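Local coordinates for protein YECBM32 (Yersinia enterocolitica, PDB 2JDA) that binds polygalacturonic acid, the acidic backbone of plant pectin, in the bacterial periplasm, as a family 32 carbohydrate-binding module, at residues I59-F64 / L91-A96; Q54-I59 / K111-D116. All blocks are in the same frame, centred on the assembly; numbering follows the deposited sequence.

Contact 1. Residues I59-F64 / L91-A96; sequences ILIVPF and LETSSA
Pro-63 and Thr-93 mark the closest approach of the two backbones, their CA atoms lying 7.5 Å apart. Residues 59-63 are the end of a long strand, whereas 91-96 leave a strand after Glu-92 and continue as loop. With the backbones this far apart, the two segments meet through side chains alone.

The threonine sits against the corner of the proline ring. Its CB and CG2 each lie 4.0 Å from Pro-63 CG and its OG1 slightly nearer, 3.9 Å from the same CG, and the two side chains run past each other in opposite directions. With chi1 at 59°, OG1 lies between the backbone N and the carbonyl carbon, leaving CG2 for the apolar side; there it meets Ile-61 CD1 at 4.3 Å. Ile-61 reaches this far because its CG1 arm is fully extended (chi1 -172°, chi2 171°). Threonine suits the place because it combines a methyl for this packing with a hydroxyl whose buried OG1 accepts a hydrogen bond from Leu-71 N. Proline brings a compact, rigid ring to the strand end. Just beyond, Ser-94 OG accepts a hydrogen bond from Ala-96 N (3.0 Å), an ST turn that bends the loop.

Phe-73 of strand 71-78 packs on both Ile-61 and Thr-93, while strand 101-105 adds Leu-103 against Ile-61 and pairs its Glu-101 with Ile-61 through the backbone. On its other edge the strand pairs with 125-133, Val-62 bonding through its backbone to Asn-129 and Glu-130, both calcium ligands.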
loop_
_atom_site.group_PDB
_atom_site.type_symbol
_atom_site.label_atom_id
_atom_site.label_comp_id
_atom_site.label_asym_id
_atom_site.label_seq_id
_atom_site.Cartn_x
_atom_site.Cartn_y
_atom_site.Cartn_z
ATOM N N ILE A 59 0.354 5.355 6.934
ATOM C CA ILE A 59 -0.114 4.216 6.153
ATOM C C ILE A 59 0.433 2.961 6.819
ATOM O O ILE A 59 1.632 2.834 7.036
ATOM C CB ILE A 59 0.358 4.325 4.701
ATOM C CG1 ILE A 59 -0.259 5.537 4.005
ATOM C CG2 ILE A 59 0.064 3.025 3.968
ATOM C CD1 ILE A 59 0.503 6.052 2.751
ATOM N N LEU A 60 -0.454 2.020 7.100
ATOM C CA LEU A 60 -0.095 0.671 7.525
ATOM C C LEU A 60 0.026 -0.195 6.264
ATOM O O LEU A 60 -0.909 -0.260 5.482
ATOM C CB LEU A 60 -1.169 0.104 8.453
ATOM C CG LEU A 60 -1.014 -1.407 8.771
ATOM C CD1 LEU A 60 0.151 -1.688 9.672
ATOM C CD2 LEU A 60 -2.291 -1.962 9.389
ATOM N N ILE A 61 1.152 -0.853 6.083
ATOM C CA ILE A 61 1.380 -1.788 4.991
ATOM C C ILE A 61 1.774 -3.145 5.552
ATOM O O ILE A 61 2.629 -3.263 6.423
ATOM C CB ILE A 61 2.375 -1.231 3.935
ATOM C CG1 ILE A 61 2.400 -2.167 2.733
ATOM C CG2 ILE A 61 3.770 -0.984 4.511
ATOM C CD1 ILE A 61 3.176 -1.623 1.552
ATOM N N VAL A 62 1.081 -4.172 5.056
ATOM C CA VAL A 62 1.273 -5.560 5.467
ATOM C C VAL A 62 1.611 -6.356 4.196
ATOM O O VAL A 62 0.727 -6.913 3.552
ATOM C CB VAL A 62 0.031 -6.089 6.193
ATOM C CG1 VAL A 62 0.316 -7.510 6.743
ATOM C CG2 VAL A 62 -0.444 -5.120 7.301
ATOM N N PRO A 63 2.867 -6.379 3.807
ATOM C CA PRO A 63 3.245 -7.080 2.588
ATOM C C PRO A 63 3.205 -8.596 2.788
ATOM O O PRO A 63 3.403 -9.086 3.898
ATOM C CB PRO A 63 4.643 -6.537 2.284
ATOM C CG PRO A 63 5.197 -6.189 3.622
ATOM C CD PRO A 63 4.035 -5.692 4.415
ATOM N N PHE A 64 3.027 -9.325 1.706
ATOM C CA PHE A 64 3.008 -10.792 1.713
ATOM C C PHE A 64 4.386 -11.376 1.929
ATOM O O PHE A 64 5.366 -10.914 1.333
ATOM C CB PHE A 64 2.481 -11.232 0.337
ATOM C CG PHE A 64 2.334 -12.723 0.150
ATOM C CD1 PHE A 64 1.483 -13.473 0.946
ATOM C CD2 PHE A 64 3.026 -13.354 -0.884
ATOM C CE1 PHE A 64 1.346 -14.855 0.728
ATOM C CE2 PHE A 64 2.884 -14.734 -1.092
ATOM C CZ PHE A 64 2.046 -15.447 -0.281
ATOM N N LEU A 91 11.096 3.163 -1.920
ATOM C CA LEU A 91 11.131 2.485 -0.635
ATOM C C LEU A 91 11.221 0.979 -0.791
ATOM O O LEU A 91 10.809 0.455 -1.814
ATOM C CB LEU A 91 9.812 2.725 0.166
ATOM C CG LEU A 91 9.471 4.170 0.463
ATOM C CD1 LEU A 91 8.172 4.307 1.162
ATOM C CD2 LEU A 91 10.525 4.756 1.365
ATOM N N GLU A 92 11.710 0.287 0.224
ATOM C CA GLU A 92 11.550 -1.158 0.352
ATOM C C GLU A 92 10.919 -1.462 1.684
ATOM O O GLU A 92 11.285 -0.849 2.706
ATOM C CB GLU A 92 12.901 -1.847 0.332
ATOM C CG GLU A 92 13.603 -1.962 -0.983
ATOM C CD GLU A 92 14.836 -2.843 -0.761
ATOM O OE1 GLU A 92 14.932 -3.890 -1.351
ATOM O OE2 GLU A 92 15.666 -2.498 0.108
ATOM N N THR A 93 10.036 -2.441 1.737
ATOM C CA THR A 93 9.512 -2.944 2.994
ATOM C C THR A 93 10.605 -3.692 3.746
ATOM O O THR A 93 11.565 -4.188 3.193
ATOM C CB THR A 93 8.284 -3.838 2.847
ATOM O OG1 THR A 93 8.579 -4.997 2.030
ATOM C CG2 THR A 93 7.155 -3.057 2.210
ATOM N N SER A 94 10.422 -3.763 5.040
ATOM C CA SER A 94 11.335 -4.480 5.913
ATOM C C SER A 94 11.046 -5.967 5.902
ATOM O O SER A 94 9.902 -6.397 5.809
ATOM C CB SER A 94 11.190 -3.948 7.327
ATOM O OG SER A 94 12.060 -4.665 8.189
ATOM N N SER A 95 12.097 -6.767 6.040
ATOM C CA SER A 95 11.965 -8.206 6.236
ATOM C C SER A 95 12.171 -8.627 7.687
ATOM O O SER A 95 12.267 -9.821 7.959
ATOM C CB SER A 95 12.929 -8.955 5.318
ATOM O OG SER A 95 14.288 -8.571 5.504
ATOM N N ALA A 96 12.151 -7.673 8.617
ATOM C CA ALA A 96 12.512 -7.947 9.991
ATOM C C ALA A 96 11.499 -8.843 10.659
ATOM O O ALA A 96 11.863 -9.716 11.458
ATOM C CB ALA A 96 12.652 -6.669 10.780
#

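Contact 2. Residues Q54-I59 / K111-D116; sequences QSIENI and KYIKLD
Ile-113 meets two isoleucines of strand 53-63, one with each of its branches. Its CG2 methyl packs on Ile-59 CD1 at 4.1 Å, and its CD1 reaches the CG2 methyl of Ile-56 at 4.5 Å. Ile-59 chi2 (159°) stretches the CG1 arm outward, carrying CD1 toward the other sheet, while Ile-113 chi2 (-74°) folds its CD1 to the side. Isoleucine suits these positions: its beta-branch fits an extended backbone and its two unequal arms fill different parts of the core.

Around this trio, Ile-75 touches both Ile-59 and Ile-113, and Phe-105 and Ile-133 pack on both Ile-56 and Ile-59. Ile-56 and Ile-59 both point inward although three residues apart, because the backbone at Glu-57 leaves the extended conformation; Asn-134 braces this irregularity, its OD1 hydrogen-bonded to Glu-57 N. Lys-111 and Tyr-112 make a classic beta bulge against Ser-78 of strand 71-78.

The trio packs the two facing sheets of a beta-sandwich together, the fold of F5/8 type C (discoidin-like) domains, to which family 32 carbohydrate-binding modules belong.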
loop_
_atom_site.group_PDB
_atom_site.type_symbol
_atom_site.label_atom_id
_atom_site.label_comp_id
_atom_site.label_asym_id
_atom_site.label_seq_id
_atom_site.Cartn_x
_atom_site.Cartn_y
_atom_site.Cartn_z
ATOM N N GLN A 54 -9.224 14.267 2.923
ATOM C CA GLN A 54 -8.990 14.358 4.338
ATOM C C GLN A 54 -7.503 14.271 4.676
ATOM O O GLN A 54 -6.681 13.947 3.817
ATOM C CB GLN A 54 -9.739 13.273 5.062
ATOM C CG GLN A 54 -9.285 11.856 4.684
ATOM C CD GLN A 54 -10.282 10.822 5.159
ATOM O OE1 GLN A 54 -10.262 10.440 6.332
ATOM N NE2 GLN A 54 -11.160 10.401 4.263
ATOM N N SER A 55 -7.161 14.550 5.926
ATOM C CA SER A 55 -5.786 14.551 6.378
ATOM C C SER A 55 -5.302 13.141 6.529
ATOM O O SER A 55 -6.018 12.276 7.059
ATOM C CB SER A 55 -5.681 15.285 7.692
ATOM O OG SER A 55 -6.143 16.622 7.497
ATOM N N ILE A 56 -4.096 12.914 6.011
ATOM C CA ILE A 56 -3.429 11.603 6.035
ATOM C C ILE A 56 -2.142 11.749 6.817
ATOM O O ILE A 56 -1.306 12.616 6.488
ATOM C CB ILE A 56 -3.054 11.135 4.606
ATOM C CG1 ILE A 56 -4.148 11.373 3.591
ATOM C CG2 ILE A 56 -2.500 9.741 4.647
ATOM C CD1 ILE A 56 -5.261 10.603 3.853
ATOM N N GLU A 57 -1.974 10.915 7.826
ATOM C CA GLU A 57 -0.794 10.964 8.680
ATOM C C GLU A 57 -0.021 9.673 8.749
ATOM O O GLU A 57 1.151 9.702 9.138
ATOM C CB GLU A 57 -1.133 11.421 10.073
ATOM C CG GLU A 57 -2.003 10.583 10.899
ATOM C CD GLU A 57 -2.100 11.149 12.299
ATOM O OE1 GLU A 57 -2.609 12.305 12.394
ATOM O OE2 GLU A 57 -1.611 10.485 13.276
ATOM N N ASN A 58 -0.621 8.537 8.371
ATOM C CA ASN A 58 0.167 7.306 8.325
ATOM C C ASN A 58 -0.451 6.314 7.352
ATOM O O ASN A 58 -1.610 6.465 6.979
ATOM C CB ASN A 58 0.415 6.687 9.698
ATOM C CG ASN A 58 -0.717 5.953 10.264
ATOM O OD1 ASN A 58 -1.300 5.089 9.613
ATOM N ND2 ASN A 58 -1.056 6.266 11.524
ATOM N N ILE A 59 0.354 5.355 6.934
ATOM C CA ILE A 59 -0.114 4.216 6.153
ATOM C C ILE A 59 0.433 2.961 6.819
ATOM O O ILE A 59 1.632 2.834 7.036
ATOM C CB ILE A 59 0.358 4.325 4.701
ATOM C CG1 ILE A 59 -0.259 5.537 4.005
ATOM C CG2 ILE A 59 0.064 3.025 3.968
ATOM C CD1 ILE A 59 0.503 6.052 2.751
ATOM N N LYS A 111 -7.567 12.601 -1.303
ATOM C CA LYS A 111 -8.682 11.665 -1.514
ATOM C C LYS A 111 -8.193 10.325 -2.058
ATOM O O LYS A 111 -8.860 9.347 -1.897
ATOM C CB LYS A 111 -9.718 12.260 -2.457
ATOM C CG LYS A 111 -10.942 11.416 -2.666
ATOM C CD LYS A 111 -11.976 12.229 -3.420
ATOM C CE LYS A 111 -13.146 11.413 -3.851
ATOM N NZ LYS A 111 -14.081 12.276 -4.632
ATOM N N TYR A 112 -7.020 10.305 -2.686
ATOM C CA TYR A 112 -6.480 9.109 -3.306
ATOM C C TYR A 112 -5.044 8.892 -2.855
ATOM O O TYR A 112 -4.228 9.843 -2.781
ATOM C CB TYR A 112 -6.451 9.185 -4.824
ATOM C CG TYR A 112 -7.794 9.478 -5.457
ATOM C CD1 TYR A 112 -8.627 8.464 -5.904
ATOM C CD2 TYR A 112 -8.204 10.782 -5.684
ATOM C CE1 TYR A 112 -9.842 8.766 -6.494
ATOM C CE2 TYR A 112 -9.416 11.063 -6.291
ATOM C CZ TYR A 112 -10.228 10.038 -6.701
ATOM O OH TYR A 112 -11.458 10.320 -7.308
ATOM N N ILE A 113 -4.734 7.627 -2.595
ATOM C CA ILE A 113 -3.370 7.186 -2.322
ATOM C C ILE A 113 -3.053 6.128 -3.344
ATOM O O ILE A 113 -3.778 5.156 -3.459
ATOM C CB ILE A 113 -3.217 6.650 -0.864
ATOM C CG1 ILE A 113 -3.522 7.760 0.181
ATOM C CG2 ILE A 113 -1.833 6.006 -0.661
ATOM C CD1 ILE A 113 -2.422 8.782 0.290
ATOM N N LYS A 114 -1.922 6.249 -4.016
ATOM C CA LYS A 114 -1.512 5.268 -5.026
ATOM C C LYS A 114 -0.149 4.742 -4.698
ATOM O O LYS A 114 0.766 5.521 -4.468
ATOM C CB LYS A 114 -1.570 5.869 -6.420
ATOM C CG LYS A 114 -1.203 4.853 -7.540
ATOM C CD LYS A 114 -1.498 5.451 -8.926
ATOM C CE LYS A 114 -0.577 6.551 -9.400
ATOM N NZ LYS A 114 0.554 6.070 -10.273
ATOM N N LEU A 115 0.014 3.423 -4.693
ATOM C CA LEU A 115 1.310 2.787 -4.586
ATOM C C LEU A 115 1.702 2.285 -5.958
ATOM O O LEU A 115 0.953 1.530 -6.578
ATOM C CB LEU A 115 1.313 1.615 -3.605
ATOM C CG LEU A 115 1.420 1.979 -2.129
ATOM C CD1 LEU A 115 0.198 2.665 -1.673
ATOM C CD2 LEU A 115 1.631 0.737 -1.304
ATOM N N ASP A 116 2.858 2.728 -6.445
ATOM C CA ASP A 116 3.459 2.174 -7.648
ATOM C C ASP A 116 4.459 1.138 -7.127
ATOM O O ASP A 116 5.293 1.450 -6.262
ATOM C CB ASP A 116 4.178 3.233 -8.468
ATOM C CG ASP A 116 3.259 4.305 -9.035
ATOM O OD1 ASP A 116 1.981 4.149 -9.031
ATOM O OD2 ASP A 116 3.758 5.382 -9.482
#

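In the fold
Both contacts are buried and join strand 53-63 to the five-stranded antiparallel sheet or, in contact 1, to the loop that leaves its outermost strand 85-92, so together they pin successive parts of one strand across the sandwich. Contact 2 lies between sheets and is purely aliphatic. In contact 1, at the sheet's margin, a threonine hydroxyl with a backbone partner joins the apolar packing. Ile-59 belongs to both ranges but does its touching in contact 2. The two meet directly where Ile-61 CD1 packs on Leu-115 CD2 at 4.0 Å, so they are linked through apolar side chains, although their centres are about 15 Å apart.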